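Local atomic coordinates of tryptophan halogenase (Shewanella frigidimarina, PDB entry 2PYX), a protein that probably acts as an FAD-dependent monooxygenase of the tryptophan halogenase family, flavoenzymes that install a halogen on the indole ring of tryptophan. Residues 64-69 against 168-173; 5-10 against 221-226; 128-133 against 476-481; 261-266 against 291-296; 231-236 against 337-342. One frame throughout, in Å; residues are numbered along the deposited sequence. Where two conformers were deposited one is given.

Contact 1: 64-69 against 168-173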
# COMPACT_ATOMS: atom_id res chain seq x y z
N PRO A 64 -1.79 -4.25 6.35
CA PRO A 64 -1.67 -4.60 7.76
C PRO A 64 -0.29 -4.44 8.35
O PRO A 64 -0.18 -4.34 9.57
CB PRO A 64 -2.10 -6.06 7.79
CG PRO A 64 -3.01 -6.24 6.59
CD PRO A 64 -2.37 -5.35 5.54
N SER A 65 0.73 -4.39 7.51
CA SER A 65 2.09 -4.10 7.94
C SER A 65 2.18 -2.83 8.78
O SER A 65 3.03 -2.72 9.68
CB SER A 65 2.99 -3.98 6.72
OG SER A 65 2.42 -3.08 5.77
N MSE A 66 1.26 -1.88 8.54
CA MSE A 66 1.33 -0.59 9.21
C MSE A 66 1.12 -0.76 10.71
O MSE A 66 1.66 0.02 11.50
CB MSE A 66 0.32 0.37 8.64
CG MSE A 66 0.49 1.80 9.13
SE MSE A 66 2.26 2.61 8.85
CE MSE A 66 2.09 2.93 6.96
N ARG A 67 0.36 -1.77 11.11
CA ARG A 67 0.23 -2.04 12.56
C ARG A 67 1.60 -2.31 13.19
O ARG A 67 1.92 -1.78 14.28
CB ARG A 67 -0.72 -3.22 12.82
CG ARG A 67 -2.16 -3.02 12.38
CD ARG A 67 -3.06 -4.23 12.72
NE ARG A 67 -2.64 -5.40 11.97
CZ ARG A 67 -1.81 -6.34 12.40
NH1 ARG A 67 -1.36 -6.32 13.64
NH2 ARG A 67 -1.46 -7.33 11.59
N SER A 68 2.41 -3.09 12.47
CA SER A 68 3.76 -3.42 12.94
C SER A 68 4.69 -2.21 12.89
O SER A 68 5.42 -1.98 13.83
CB SER A 68 4.35 -4.58 12.15
OG SER A 68 5.68 -4.81 12.56
N THR A 69 4.63 -1.46 11.80
CA THR A 69 5.44 -0.24 11.70
C THR A 69 5.15 0.71 12.85
O THR A 69 6.07 1.24 13.49
CB THR A 69 5.18 0.41 10.35
OG1 THR A 69 5.65 -0.46 9.34
CG2 THR A 69 5.88 1.72 10.19
N TYR A 168 -6.15 -6.24 9.64
CA TYR A 168 -6.52 -4.92 9.19
C TYR A 168 -5.33 -4.02 9.02
O TYR A 168 -4.30 -4.21 9.66
CB TYR A 168 -7.53 -4.26 10.14
CG TYR A 168 -7.01 -3.86 11.50
CD1 TYR A 168 -7.03 -4.76 12.57
CD2 TYR A 168 -6.55 -2.58 11.75
CE1 TYR A 168 -6.57 -4.40 13.81
CE2 TYR A 168 -6.09 -2.21 12.98
CZ TYR A 168 -6.08 -3.12 14.02
OH TYR A 168 -5.62 -2.73 15.28
N GLY A 169 -5.49 -3.08 8.10
CA GLY A 169 -4.67 -1.86 8.03
C GLY A 169 -5.58 -0.66 8.27
O GLY A 169 -6.62 -0.75 8.93
N TYR A 170 -5.21 0.47 7.68
CA TYR A 170 -5.90 1.72 7.93
C TYR A 170 -6.22 2.53 6.67
O TYR A 170 -5.57 2.40 5.64
CB TYR A 170 -5.09 2.63 8.86
CG TYR A 170 -4.64 1.95 10.15
CD1 TYR A 170 -5.48 1.90 11.26
CD2 TYR A 170 -3.37 1.42 10.25
CE1 TYR A 170 -5.06 1.31 12.44
CE2 TYR A 170 -2.94 0.80 11.41
CZ TYR A 170 -3.79 0.76 12.50
OH TYR A 170 -3.35 0.18 13.67
N HIS A 171 -7.23 3.38 6.80
CA HIS A 171 -7.37 4.59 5.99
C HIS A 171 -6.95 5.75 6.89
O HIS A 171 -7.34 5.78 8.07
CB HIS A 171 -8.82 4.79 5.57
CG HIS A 171 -9.36 3.71 4.70
ND1 HIS A 171 -10.57 3.08 4.94
CD2 HIS A 171 -8.88 3.17 3.55
CE1 HIS A 171 -10.78 2.18 3.99
NE2 HIS A 171 -9.78 2.21 3.14
N LEU A 172 -6.17 6.69 6.35
CA LEU A 172 -5.61 7.76 7.17
C LEU A 172 -5.44 9.05 6.37
O LEU A 172 -5.46 9.03 5.15
CB LEU A 172 -4.27 7.33 7.79
CG LEU A 172 -3.13 6.88 6.84
CD1 LEU A 172 -2.35 8.04 6.18
CD2 LEU A 172 -2.12 5.97 7.54
N ASN A 173 -5.28 10.15 7.10
CA ASN A 173 -4.87 11.44 6.51
C ASN A 173 -3.33 11.48 6.57
O ASN A 173 -2.75 11.52 7.66
CB ASN A 173 -5.49 12.56 7.35
CG ASN A 173 -5.08 13.96 6.90
OD1 ASN A 173 -3.91 14.23 6.60
ND2 ASN A 173 -6.05 14.89 6.95
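Arg67, on helix 65-73, carries its aliphatic stem across the ring of Tyr168, the two side chains crossing at about a right angle. CD lies over one face of the phenol, displaced toward the rim, in a CH-pi contact that puts CD 3.5 Å from Tyr168 CZ. A bend at chi3 (-65°) then turns NE toward the backbone carbonyl of Tyr168, giving Tyr168 O a weak hydrogen bond of 3.1 Å at 135°. That carbonyl oxygen sits at the edge of the guanidinium, in its plane, and also takes a CA-H contact from Pro64 CA at 3.3 Å. The guanidinium and phenol planes are 50° apart, and any cation-pi attraction is weak at most, since Arg67 CZ is 5.5 Å from the ring centroid. NH1 finds its partner in Tyr162 O. On the neighbouring phenol, Tyr170 OH approaches Arg67 CG to 3.6 Å, while CG of Met66, a selenomethionine in this crystal, meets the ring edge at Tyr170 CD2 (4.0 Å). Both phenol hydroxyls converge on Glu77, and that of Tyr168 also reaches Lys155. An alanine at Tyr168 would probably leave the CD of Arg67 without its platform and rob Glu77 and Lys155 of a shared hydroxyl partner. The contact packs the start of helix 65-73 and the proline before it against Tyr168 and Tyr170, whose rings meet Phe88 and Phe80, respectively, edge to face. Gly169 pairs through its backbone with Lys89, the predicted active-site residue, so this wall belongs to the surroundings of the putative halogenation site.

Contact 2: 5-10 against 221-226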
# COMPACT_ATOMS: atom_id res chain seq x y z
N LYS A 5 34.95 2.78 8.33
CA LYS A 5 34.27 3.59 9.33
C LYS A 5 32.82 3.09 9.44
O LYS A 5 32.14 2.95 8.43
CB LYS A 5 34.29 5.07 8.92
CG LYS A 5 33.71 5.97 9.99
CD LYS A 5 33.86 7.43 9.62
CE LYS A 5 33.36 8.38 10.74
NZ LYS A 5 31.88 8.71 10.72
N PRO A 6 32.34 2.81 10.65
CA PRO A 6 30.94 2.39 10.78
C PRO A 6 29.96 3.38 10.18
O PRO A 6 30.19 4.58 10.25
CB PRO A 6 30.75 2.28 12.30
CG PRO A 6 32.12 1.98 12.79
CD PRO A 6 33.04 2.78 11.95
N ILE A 7 28.89 2.90 9.55
CA ILE A 7 27.88 3.80 9.03
C ILE A 7 26.95 4.26 10.14
O ILE A 7 26.07 3.51 10.61
CB ILE A 7 27.05 3.16 7.90
CG1 ILE A 7 27.95 2.59 6.80
CG2 ILE A 7 26.05 4.16 7.33
CD1 ILE A 7 28.89 3.59 6.17
N THR A 8 27.14 5.51 10.57
CA THR A 8 26.34 6.06 11.66
C THR A 8 25.68 7.38 11.31
O THR A 8 24.72 7.77 11.97
CB THR A 8 27.17 6.25 12.94
OG1 THR A 8 28.17 7.25 12.72
CG2 THR A 8 27.85 4.95 13.39
N GLU A 9 26.19 8.09 10.31
CA GLU A 9 25.67 9.42 9.99
C GLU A 9 24.69 9.32 8.85
O GLU A 9 25.10 9.16 7.70
CB GLU A 9 26.80 10.37 9.62
CG GLU A 9 27.91 10.45 10.69
CD GLU A 9 27.38 10.93 12.02
OE1 GLU A 9 26.77 12.02 12.04
OE2 GLU A 9 27.51 10.18 13.04
N ILE A 10 23.41 9.44 9.17
CA ILE A 10 22.34 9.15 8.22
C ILE A 10 21.55 10.42 7.99
O ILE A 10 21.04 11.00 8.94
CB ILE A 10 21.35 8.11 8.79
CG1 ILE A 10 22.07 6.92 9.39
CG2 ILE A 10 20.40 7.67 7.67
CD1 ILE A 10 22.95 6.19 8.45
N SER A 221 27.11 16.86 6.70
CA SER A 221 27.86 15.71 6.22
C SER A 221 27.18 14.43 6.67
O SER A 221 26.55 14.40 7.72
CB SER A 221 29.30 15.73 6.74
OG SER A 221 30.04 16.85 6.22
N GLY A 222 27.29 13.40 5.84
CA GLY A 222 26.76 12.10 6.21
C GLY A 222 27.39 10.99 5.40
O GLY A 222 28.17 11.24 4.46
N GLN A 223 27.00 9.76 5.75
CA GLN A 223 27.56 8.56 5.17
C GLN A 223 26.55 7.79 4.31
O GLN A 223 26.94 7.00 3.44
CB GLN A 223 28.05 7.63 6.27
CG GLN A 223 29.26 8.17 7.05
CD GLN A 223 29.51 7.32 8.22
OE1 GLN A 223 28.81 7.41 9.24
NE2 GLN A 223 30.50 6.45 8.11
N LEU A 224 25.26 8.01 4.59
CA LEU A 224 24.20 7.33 3.88
C LEU A 224 23.11 8.37 3.74
O LEU A 224 22.74 9.03 4.72
CB LEU A 224 23.70 6.15 4.69
CG LEU A 224 22.69 5.28 3.97
CD1 LEU A 224 23.25 4.55 2.78
CD2 LEU A 224 22.12 4.29 4.97
N PHE A 225 22.62 8.54 2.51
CA PHE A 225 21.63 9.55 2.19
C PHE A 225 20.34 8.88 1.72
O PHE A 225 20.39 8.01 0.84
CB PHE A 225 22.19 10.47 1.11
CG PHE A 225 23.30 11.30 1.62
CD1 PHE A 225 24.59 10.81 1.69
CD2 PHE A 225 23.03 12.59 2.12
CE1 PHE A 225 25.63 11.59 2.24
CE2 PHE A 225 24.10 13.35 2.65
CZ PHE A 225 25.34 12.87 2.71
N ILE A 226 19.20 9.29 2.28
CA ILE A 226 17.94 8.68 1.93
C ILE A 226 17.19 9.70 1.11
O ILE A 226 16.92 10.81 1.59
CB ILE A 226 17.10 8.31 3.16
CG1 ILE A 226 17.91 7.60 4.23
CG2 ILE A 226 15.88 7.51 2.71
CD1 ILE A 226 18.63 6.41 3.80
O HOH W 1 25.52 13.86 10.23
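Gln223 reaches toward residues 6-9 through two torsions: CG stands anti to the carbonyl carbon (chi1 -67°), and chi2 of 170° sends CD straight onward. The amide at the end of this chain acts as a surrogate peptide. OE1 accepts from Thr8 N at 2.9 Å and from Glu9 N at 2.9 Å, the former well above the amide plane and the latter only 15° from it. NE2 completes the set by donating to Pro6 O at 2.9 Å. An alanine in place of Gln223 would probably leave Pro6 O, Thr8 N and Glu9 N without the amide partner they share. Behind the side chain, Gln223 N bonds to Glu9 O at 2.8 Å, and Leu224 N makes a weak bond to the same oxygen. Further along, Ile10 and Leu224 form a parallel bridge with their side chains alongside, Ile10 CD1 lying 3.8 Å from Leu224 CB. A water links Glu9 OE1 to Ser221 O. Within the Rossmann-type sheet, strand 9-13 lies between 44-49 and 224-227. Glu9 OE1 reaches across to Asn44, while Leu375 of helix 363-377 covers Leu224 and Ile226.

Contact 3: 128-133 against 476-481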
# COMPACT_ATOMS: atom_id res chain seq x y z
N TRP A 128 -12.04 -25.42 -3.08
CA TRP A 128 -13.17 -24.56 -3.34
C TRP A 128 -13.60 -24.60 -4.81
O TRP A 128 -14.78 -24.50 -5.14
CB TRP A 128 -12.88 -23.11 -2.88
CG TRP A 128 -13.78 -22.16 -3.56
CD1 TRP A 128 -15.07 -21.86 -3.22
CD2 TRP A 128 -13.51 -21.45 -4.76
NE1 TRP A 128 -15.59 -20.98 -4.10
CE2 TRP A 128 -14.66 -20.73 -5.09
CE3 TRP A 128 -12.40 -21.38 -5.62
CZ2 TRP A 128 -14.74 -19.92 -6.22
CZ3 TRP A 128 -12.47 -20.57 -6.71
CH2 TRP A 128 -13.62 -19.86 -7.02
N LEU A 129 -12.63 -24.75 -5.70
CA LEU A 129 -12.85 -24.57 -7.12
C LEU A 129 -14.09 -25.29 -7.69
O LEU A 129 -14.85 -24.70 -8.47
CB LEU A 129 -11.54 -24.93 -7.83
CG LEU A 129 -11.32 -24.46 -9.24
CD1 LEU A 129 -11.39 -22.95 -9.35
CD2 LEU A 129 -9.97 -24.99 -9.72
N PRO A 130 -14.29 -26.58 -7.34
CA PRO A 130 -15.50 -27.24 -7.87
C PRO A 130 -16.81 -26.58 -7.47
O PRO A 130 -17.84 -26.86 -8.09
CB PRO A 130 -15.43 -28.66 -7.27
CG PRO A 130 -14.01 -28.86 -6.88
CD PRO A 130 -13.51 -27.49 -6.47
N HIS A 131 -16.79 -25.69 -6.48
CA HIS A 131 -18.01 -25.10 -5.90
C HIS A 131 -18.21 -23.65 -6.29
O HIS A 131 -19.06 -22.96 -5.73
CB HIS A 131 -17.94 -25.28 -4.39
CG HIS A 131 -17.69 -26.70 -3.99
ND1 HIS A 131 -18.65 -27.68 -4.14
CD2 HIS A 131 -16.57 -27.33 -3.56
CE1 HIS A 131 -18.13 -28.84 -3.78
NE2 HIS A 131 -16.88 -28.66 -3.42
N ALA A 132 -17.46 -23.20 -7.30
CA ALA A 132 -17.42 -21.79 -7.67
C ALA A 132 -18.76 -21.18 -8.07
O ALA A 132 -18.99 -19.99 -7.90
CB ALA A 132 -16.39 -21.59 -8.78
N GLU A 133 -19.65 -22.00 -8.60
CA GLU A 133 -20.95 -21.53 -9.04
C GLU A 133 -21.92 -21.45 -7.88
O GLU A 133 -22.98 -20.84 -8.01
CB GLU A 133 -21.53 -22.43 -10.14
CG GLU A 133 -20.66 -22.51 -11.38
CD GLU A 133 -20.33 -21.15 -11.98
OE1 GLU A 133 -21.26 -20.34 -12.18
OE2 GLU A 133 -19.13 -20.90 -12.25
N THR A 476 -10.35 -22.23 -13.83
CA THR A 476 -9.19 -23.10 -13.68
C THR A 476 -9.69 -24.53 -13.77
O THR A 476 -10.71 -24.88 -13.14
CB THR A 476 -8.49 -22.86 -12.35
OG1 THR A 476 -7.95 -21.53 -12.35
CG2 THR A 476 -7.39 -23.81 -12.10
N GLN A 477 -9.00 -25.35 -14.55
CA GLN A 477 -9.30 -26.77 -14.68
C GLN A 477 -9.32 -27.44 -13.32
O GLN A 477 -8.42 -27.22 -12.50
CB GLN A 477 -8.27 -27.43 -15.61
CG GLN A 477 -8.49 -28.91 -15.95
CD GLN A 477 -7.69 -29.32 -17.14
OE1 GLN A 477 -6.48 -29.47 -17.04
NE2 GLN A 477 -8.34 -29.48 -18.28
N LEU A 478 -10.33 -28.26 -13.05
CA LEU A 478 -10.42 -28.91 -11.73
C LEU A 478 -9.32 -29.95 -11.53
O LEU A 478 -8.98 -30.68 -12.46
CB LEU A 478 -11.78 -29.57 -11.54
CG LEU A 478 -13.03 -28.73 -11.70
CD1 LEU A 478 -14.21 -29.59 -11.28
CD2 LEU A 478 -12.96 -27.49 -10.85
N PRO A 479 -8.75 -29.99 -10.32
CA PRO A 479 -7.84 -31.08 -9.94
C PRO A 479 -8.52 -32.42 -10.10
O PRO A 479 -9.72 -32.55 -9.87
CB PRO A 479 -7.60 -30.82 -8.45
CG PRO A 479 -7.85 -29.40 -8.27
CD PRO A 479 -8.90 -28.99 -9.24
N THR A 480 -7.71 -33.41 -10.46
CA THR A 480 -8.17 -34.79 -10.58
C THR A 480 -7.54 -35.58 -9.44
O THR A 480 -6.58 -35.13 -8.80
CB THR A 480 -7.77 -35.44 -11.93
OG1 THR A 480 -6.36 -35.65 -11.98
CG2 THR A 480 -8.21 -34.59 -13.07
N HIS A 481 -8.05 -36.78 -9.21
CA HIS A 481 -7.45 -37.71 -8.23
C HIS A 481 -7.19 -37.04 -6.89
O HIS A 481 -6.15 -37.24 -6.27
CB HIS A 481 -6.16 -38.31 -8.78
CG HIS A 481 -6.34 -39.07 -10.06
ND1 HIS A 481 -6.34 -38.44 -11.29
CD2 HIS A 481 -6.62 -40.37 -10.30
CE1 HIS A 481 -6.56 -39.35 -12.23
NE2 HIS A 481 -6.73 -40.52 -11.65
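Leu129 packs its branched end against Thr476, Leu478 and Pro479 of the 476-481 loop. Leu129 was modelled in two conformers, and its distances hold for one of them, so they are less certain; in that one, chi1 of -162° sets CG anti to the backbone N. The CD2 methyl does most of the touching. It lies 3.5 Å from Thr476 O and 3.7 Å from Thr476 CB, the two side chains crossing at about a right angle, and at 4.2 Å it meets Pro479 CD. Leu478 arrives obliquely, its CD2 methyl 3.8 Å from Leu129 CG and 3.9 Å from Pro130 N, while the other methyl, CD1, faces Pro130 CB at 4.3 Å.

A second shell of bonds surrounds both loops and is likely to steady them. Residues 129-130 form a short 3-10 turn, spanned by the bond from His131 N to Trp128 O. The Trp128 indole takes no part across the contact; its NE1 bonds to Val135 O, and its ring meets those of Phe137 and Tyr470. On the opposing loop, Thr476 OG1 is engaged with Tyr470 OH and Trp443 O, and Gln477 is bonded through its backbone to Arg444. Tyr470 touches both segments, its ring at Trp128 and its hydroxyl at Thr476.

No hydrogen bond crosses between the loops. The chemistry is that of aliphatic groups in van der Waals contact, partly at the surface, and such a contact gains from excluding water while imposing little directional demand; its placing probably depends on the polar bonds of the two loops.

Contact 4: 261-266 against 291-296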
# COMPACT_ATOMS: atom_id res chain seq x y z
N VAL A 261 -14.97 14.42 -0.15
CA VAL A 261 -16.42 14.27 -0.25
C VAL A 261 -16.97 14.15 1.19
O VAL A 261 -16.70 13.18 1.88
CB VAL A 261 -16.78 12.97 -1.02
CG1 VAL A 261 -18.27 12.77 -1.11
CG2 VAL A 261 -16.14 12.96 -2.42
N PRO A 262 -17.76 15.13 1.65
CA PRO A 262 -18.37 14.93 2.98
C PRO A 262 -19.40 13.82 2.97
O PRO A 262 -19.96 13.48 1.93
CB PRO A 262 -19.04 16.28 3.27
CG PRO A 262 -19.28 16.87 1.95
CD PRO A 262 -18.16 16.42 1.05
N TYR A 263 -19.60 13.20 4.14
CA TYR A 263 -20.74 12.32 4.36
C TYR A 263 -22.00 13.16 4.39
O TYR A 263 -21.95 14.35 4.72
CB TYR A 263 -20.61 11.59 5.69
CG TYR A 263 -19.51 10.55 5.71
CD1 TYR A 263 -19.56 9.46 4.86
CD2 TYR A 263 -18.44 10.67 6.58
CE1 TYR A 263 -18.54 8.49 4.87
CE2 TYR A 263 -17.43 9.71 6.59
CZ TYR A 263 -17.49 8.63 5.74
OH TYR A 263 -16.48 7.67 5.75
N SER A 264 -23.13 12.53 4.09
CA SER A 264 -24.43 13.22 4.13
C SER A 264 -24.83 13.55 5.56
O SER A 264 -25.46 14.59 5.80
CB SER A 264 -25.50 12.34 3.49
OG SER A 264 -25.83 11.28 4.36
N ASP A 265 -24.48 12.67 6.49
CA ASP A 265 -24.79 12.85 7.90
C ASP A 265 -23.55 12.71 8.77
O ASP A 265 -22.58 12.04 8.40
CB ASP A 265 -25.82 11.82 8.36
CG ASP A 265 -27.19 12.07 7.76
OD1 ASP A 265 -27.74 13.17 7.99
OD2 ASP A 265 -27.71 11.17 7.07
N ALA A 266 -23.61 13.33 9.94
CA ALA A 266 -22.52 13.30 10.92
C ALA A 266 -22.20 11.89 11.42
O ALA A 266 -21.10 11.65 11.93
CB ALA A 266 -22.84 14.22 12.10
N THR A 291 -14.39 11.53 9.19
CA THR A 291 -14.93 12.87 8.95
C THR A 291 -15.46 13.06 7.52
O THR A 291 -16.28 13.93 7.28
CB THR A 291 -13.85 13.94 9.25
OG1 THR A 291 -12.66 13.67 8.47
CG2 THR A 291 -13.45 13.91 10.73
N ARG A 292 -15.00 12.24 6.58
CA ARG A 292 -15.32 12.45 5.17
C ARG A 292 -14.74 11.31 4.36
O ARG A 292 -14.06 10.48 4.92
CB ARG A 292 -14.68 13.73 4.66
CG ARG A 292 -13.18 13.75 4.88
CD ARG A 292 -12.54 15.02 4.40
NE ARG A 292 -11.08 14.91 4.40
CZ ARG A 292 -10.35 14.24 3.50
NH1 ARG A 292 -10.92 13.60 2.49
NH2 ARG A 292 -9.03 14.21 3.62
N LYS A 293 -15.00 11.32 3.06
CA LYS A 293 -14.38 10.37 2.12
C LYS A 293 -13.39 11.08 1.20
O LYS A 293 -13.50 12.28 0.93
CB LYS A 293 -15.44 9.68 1.27
CG LYS A 293 -16.37 8.77 2.05
CD LYS A 293 -17.56 8.30 1.25
CE LYS A 293 -18.66 9.36 1.23
NZ LYS A 293 -19.81 8.97 0.36
N GLY A 294 -12.39 10.33 0.76
CA GLY A 294 -11.50 10.76 -0.32
C GLY A 294 -11.83 9.95 -1.53
O GLY A 294 -11.95 8.72 -1.43
N VAL A 295 -12.04 10.62 -2.66
CA VAL A 295 -12.47 9.97 -3.91
C VAL A 295 -11.55 10.42 -5.04
O VAL A 295 -11.15 11.57 -5.09
CB VAL A 295 -13.96 10.29 -4.24
CG1 VAL A 295 -14.37 9.71 -5.57
CG2 VAL A 295 -14.86 9.74 -3.17
N GLY A 296 -11.18 9.50 -5.95
CA GLY A 296 -10.40 9.89 -7.11
C GLY A 296 -10.62 8.99 -8.28
O GLY A 296 -10.79 7.79 -8.11
O HOH W 2 -21.03 11.32 0.82
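Tyr263 leans its ring obliquely against 291-296, neither squarely face-on nor edge-on. The CE1/CD1 edge of the ring lies by the Lys293 chain and the CE2/CD2 edge by the Arg292 backbone, both on the same side of its plane. CE1 is 3.6 Å from Lys293 CG and CD1 3.7 Å from Lys293 CE, while CE2 comes to 3.5 Å from Arg292 N. The phenol hydroxyl is bonded to Leu289 O, which probably limits its movement. The guanidinium of Arg292, a second flat group, bonds through NH1 to Val58 O and only weakly to Lys293 O.

Lys293 follows the ring because its chain bends at chi3 (-81°), placing CE by the phenol. Its ammonium then donates to a water 2.7 Å from NZ, which in turn donates to Pro262 O. In the backbone, Val261 and Lys293 form an antiparallel hydrogen-bonded pair: Val261 N to Lys293 O, and Lys293 N to Val261 O, both at 2.8 Å. On the face that carries Val261, its CG2 methyl packs at 3.5 Å against CG2 of Val295.

The pair closes the end of strand 255-262 against the beginning of 292-299, in a sheet that continues through 282-288 on one side and 330-333 on the other. Helix 306-317 covers Val295 with Leu313, Tyr316 and Leu317, the last of which also meets Val261, and Thr291 is tied to Asp85 nearby.

Contact 5: 231-236 against 337-342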
# COMPACT_ATOMS: atom_id res chain seq x y z
N ALA A 231 8.56 12.49 -6.40
CA ALA A 231 8.70 12.09 -7.80
C ALA A 231 9.87 12.74 -8.53
O ALA A 231 10.44 12.18 -9.49
CB ALA A 231 7.41 12.34 -8.56
N LYS A 232 10.24 13.93 -8.08
CA LYS A 232 11.41 14.60 -8.63
C LYS A 232 12.70 13.85 -8.41
O LYS A 232 13.65 14.08 -9.15
CB LYS A 232 11.53 16.03 -8.10
CG LYS A 232 11.81 16.15 -6.62
N SER A 233 12.76 12.97 -7.41
CA SER A 233 13.92 12.08 -7.24
C SER A 233 15.27 12.81 -7.39
O SER A 233 16.14 12.44 -8.19
CB SER A 233 13.80 10.89 -8.17
OG SER A 233 14.65 9.82 -7.80
N LEU A 234 15.44 13.82 -6.55
CA LEU A 234 16.59 14.71 -6.71
C LEU A 234 17.98 14.09 -6.48
O LEU A 234 18.97 14.52 -7.09
CB LEU A 234 16.42 15.93 -5.80
CG LEU A 234 15.19 16.80 -6.05
CD1 LEU A 234 15.15 17.95 -5.07
CD2 LEU A 234 15.15 17.33 -7.49
N LEU A 235 18.05 13.07 -5.61
CA LEU A 235 19.31 12.43 -5.30
C LEU A 235 19.51 11.20 -6.17
O LEU A 235 20.50 11.04 -6.87
CB LEU A 235 19.42 12.05 -3.83
CG LEU A 235 19.89 13.18 -2.88
CD1 LEU A 235 18.95 14.33 -2.83
CD2 LEU A 235 20.14 12.61 -1.48
N LEU A 236 18.55 10.29 -6.15
CA LEU A 236 18.75 9.04 -6.84
C LEU A 236 18.59 9.17 -8.37
O LEU A 236 19.47 8.81 -9.16
CB LEU A 236 17.79 7.98 -6.29
CG LEU A 236 18.04 6.58 -6.87
CD1 LEU A 236 19.01 5.83 -6.00
CD2 LEU A 236 16.76 5.77 -7.06
N GLY A 337 5.76 4.17 -12.95
CA GLY A 337 6.95 3.35 -13.13
C GLY A 337 7.85 3.43 -11.94
O GLY A 337 7.45 3.92 -10.89
N TYR A 338 9.04 2.87 -12.11
CA TYR A 338 9.97 2.76 -11.01
C TYR A 338 11.39 2.89 -11.49
O TYR A 338 11.73 2.58 -12.62
CB TYR A 338 9.74 1.48 -10.21
CG TYR A 338 9.91 0.21 -10.99
CD1 TYR A 338 8.87 -0.33 -11.73
CD2 TYR A 338 11.10 -0.49 -10.95
CE1 TYR A 338 9.03 -1.50 -12.46
CE2 TYR A 338 11.26 -1.67 -11.67
CZ TYR A 338 10.21 -2.18 -12.42
OH TYR A 338 10.35 -3.39 -13.11
N ARG A 339 12.22 3.36 -10.57
CA ARG A 339 13.63 3.48 -10.86
C ARG A 339 14.26 2.10 -10.96
O ARG A 339 13.86 1.18 -10.26
CB ARG A 339 14.32 4.31 -9.79
CG ARG A 339 13.87 5.76 -9.73
CD ARG A 339 14.51 6.58 -10.83
NE ARG A 339 13.78 7.82 -10.97
CZ ARG A 339 14.03 8.75 -11.88
NH1 ARG A 339 15.01 8.61 -12.73
NH2 ARG A 339 13.27 9.84 -11.91
N ALA A 340 15.26 1.92 -11.82
CA ALA A 340 15.78 0.58 -12.04
C ALA A 340 16.37 -0.08 -10.77
O ALA A 340 16.38 -1.31 -10.65
CB ALA A 340 16.83 0.64 -13.14
N LYS A 341 16.92 0.76 -9.88
CA LYS A 341 17.45 0.37 -8.58
C LYS A 341 16.87 1.35 -7.56
O LYS A 341 16.61 2.50 -7.92
CB LYS A 341 18.98 0.53 -8.60
CG LYS A 341 19.74 -0.43 -9.45
CD LYS A 341 21.12 0.04 -9.83
CE LYS A 341 22.12 -0.27 -8.82
NZ LYS A 341 23.50 -0.04 -9.42
N CYS A 342 16.72 0.95 -6.30
CA CYS A 342 16.43 1.92 -5.22
C CYS A 342 17.69 2.38 -4.47
O CYS A 342 17.60 3.36 -3.73
CB CYS A 342 15.46 1.39 -4.17
SG CYS A 342 16.03 0.03 -3.16
O HOH W 3 10.58 10.02 -10.82
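Leu236 and Arg339 supply the apolar part of the contact, sliding past each other in opposite directions. Leu236 CD2 lies 3.9 Å from Arg339 CG and equally close to its CB, so the leucine methyl rests on the aliphatic stem rather than on the charged head. The same methyl presses to 3.4 Å on Lys341 O, while CD1 meets Cys342 O at 3.6 Å. The chi2 of Leu236, 91°, is away from a staggered position, which may reflect a tight fit. Lys341 O, buried by this contact, has no partner in the model and faces a methyl instead of a donor.

Polar neighbours gather at the other end of Arg339, whose chain bends at chi2 (-78°) to bring CD round. Ser233 OG lies 3.8 Å from Arg339 NE, too far to bond, and is instead engaged with Ala353 O and Gly237 N. The guanidinium has its own mate, since NH1 donates to Val242 O.

A water probably bridges the segments. It accepts from Arg339 NH2 at 2.9 Å and also lies by Ala231 O, although that second approach is so short that its details are doubtful. No direct hydrogen bond crosses.

The contact brings the start of helix 234-239, directly after the Rossmann-type strand 224-227, against the end of strand 337-339 in a small three-stranded sheet. Helix 383-413 flanks the strand side through Tyr397 and Asn394, strand 347-349 touches Leu236 by way of Ala349, and Phe244 of strand 244-246 packs on Arg339.

From the N terminus, contact 2 opens first, and its loop closes only when 221-226 joins strand 9-13 in the sheet of the predicted FAD-binding fold. Contact 1 nests inside it, tying helix 65-73 to strand 169-172. Contact 3 opens at 128-133, before either has closed, so it crosses both, and closes last, at 476-481, some 55 Å from contact 2 between centres. Contact 5 then opens at 231-236 and encloses the short loop closed by contact 4, which holds strands 274-279 and 282-288; the sheet there also contains strand 169-172. Both nest within contact 3. Contacts 2 and 5 touch, Phe225 CB lying 3.9 Å from Leu235 CD2, where strand 224-227 leads into helix 234-239.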